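Local structure of transcriptional regulator, badm/rrf2 family (Thermincola potens, 4CIC) at the interface of chains A and B. The protein is an IscR regulator of the Rrf2 family that governs iron-sulfur cluster biogenesis, probably by binding DNA through a helix-turn-helix motif. Coordinates in Å, arbitrary orientation; residue numbers count along the deposited sequence, not the author numbering. Chains: chain A/B, Transcriptional regulator, badm/rrf2 family.

The interface of chains A and B. Residues chain A 109-110; chain B 143-144.
The loop of chain A before helix 112-129 meets the C-terminal end of helix 133-143 of chain B and the residue after it. A:Phe110 carries most of the contact from its side. The methyl group of B:Ala143 lies over one face of the ring, towards the CD2-CE2 rim, with CB of B:Ala143 3.6 Å from CE2 of A:Phe110. The ring reaches the helix end with CG anti to the backbone N (chi1 175°). The side chain of B:Gln144 runs alongside CB and the backbone carbonyl of A:Phe110. CG of B:Gln144 packs 3.9 Å from CB of A:Phe110, and the chain beyond is extended. The amide stands nearly upright to the phenyl ring, with the planes 78° apart. NE2 of B:Gln144 comes within 3.0 Å of the backbone O of A:Phe110, but its hydrogens are not aimed at that oxygen, so no hydrogen bond forms. One is directed instead at a water, 3.1 Å from NE2 of B:Gln144 to the water O. The backbone N of A:Phe110 donates to this water, which bridges the chains. OD1 of A:Asp109 lies 3.6 Å from NE2 of B:Gln144, a weak polar attraction at most. With B:Gln144 replaced by an alanine, the bridging water would probably lose its chain B donor and CB of A:Phe110 its cover. The patch has a twin in this two-fold symmetric interface. It ties one subunit's C-terminal region to the other and likely steadies the dimer.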
ATOM      1  N   ASP A 109      -1.229   4.099  24.528  1.00 30.94           N
ATOM      2  CA  ASP A 109      -2.564   4.520  24.148  1.00 31.72           C
ATOM      3  C   ASP A 109      -2.894   3.857  22.819  1.00 26.21           C
ATOM      4  O   ASP A 109      -2.316   4.209  21.789  1.00 30.40           O
ATOM      5  CB  ASP A 109      -2.620   6.041  24.003  1.00 36.54           C
ATOM      6  CG  ASP A 109      -3.806   6.508  23.176  1.00 61.64           C
ATOM      7  OD1 ASP A 109      -4.946   6.435  23.675  1.00 65.02           O
ATOM      8  OD2 ASP A 109      -3.596   6.950  22.023  1.00 81.22           O
ATOM      9  N   PHE A 110      -3.809   2.892  22.840  1.00 26.16           N
ATOM     10  CA  PHE A 110      -4.186   2.180  21.612  1.00 25.03           C
ATOM     11  C   PHE A 110      -4.810   3.119  20.587  1.00 30.73           C
ATOM     12  O   PHE A 110      -5.673   3.947  20.928  1.00 27.82           O
ATOM     13  CB  PHE A 110      -5.130   1.019  21.929  1.00 26.14           C
ATOM     14  CG  PHE A 110      -5.668   0.311  20.711  1.00 28.68           C
ATOM     15  CD1 PHE A 110      -4.845  -0.503  19.941  1.00 32.28           C
ATOM     16  CD2 PHE A 110      -6.998   0.436  20.350  1.00 30.83           C
ATOM     17  CE1 PHE A 110      -5.346  -1.171  18.826  1.00 26.97           C
ATOM     18  CE2 PHE A 110      -7.500  -0.229  19.241  1.00 35.56           C
ATOM     19  CZ  PHE A 110      -6.674  -1.030  18.477  1.00 31.50           C
TER
ATOM     20  N   ALA B 143     -11.501  -2.590  22.479  1.00 45.00           N
ATOM     21  CA  ALA B 143     -10.059  -2.747  22.680  1.00 54.32           C
ATOM     22  C   ALA B 143      -9.521  -1.886  23.819  1.00 53.48           C
ATOM     23  O   ALA B 143      -8.470  -2.196  24.386  1.00 52.63           O
ATOM     24  CB  ALA B 143      -9.301  -2.467  21.387  1.00 40.34           C
ATOM     25  N   GLN B 144     -10.241  -0.816  24.148  1.00 49.70           N
ATOM     26  CA  GLN B 144      -9.836   0.086  25.221  1.00 53.81           C
ATOM     27  C   GLN B 144     -10.867   0.034  26.327  1.00 65.24           C
ATOM     28  O   GLN B 144     -11.436   1.054  26.723  1.00 74.52           O
ATOM     29  CB  GLN B 144      -9.681   1.523  24.708  1.00 57.62           C
ATOM     30  CG  GLN B 144      -8.427   1.757  23.864  1.00 64.36           C
ATOM     31  CD  GLN B 144      -8.472   3.060  23.074  1.00 71.24           C
ATOM     32  OE1 GLN B 144      -9.373   3.273  22.261  1.00 77.71           O
ATOM     33  NE2 GLN B 144      -7.492   3.934  23.305  1.00 58.98           N
TER
HETATM   34  O   HOH W   1      -5.576   2.725  25.402  1.00 25.12           O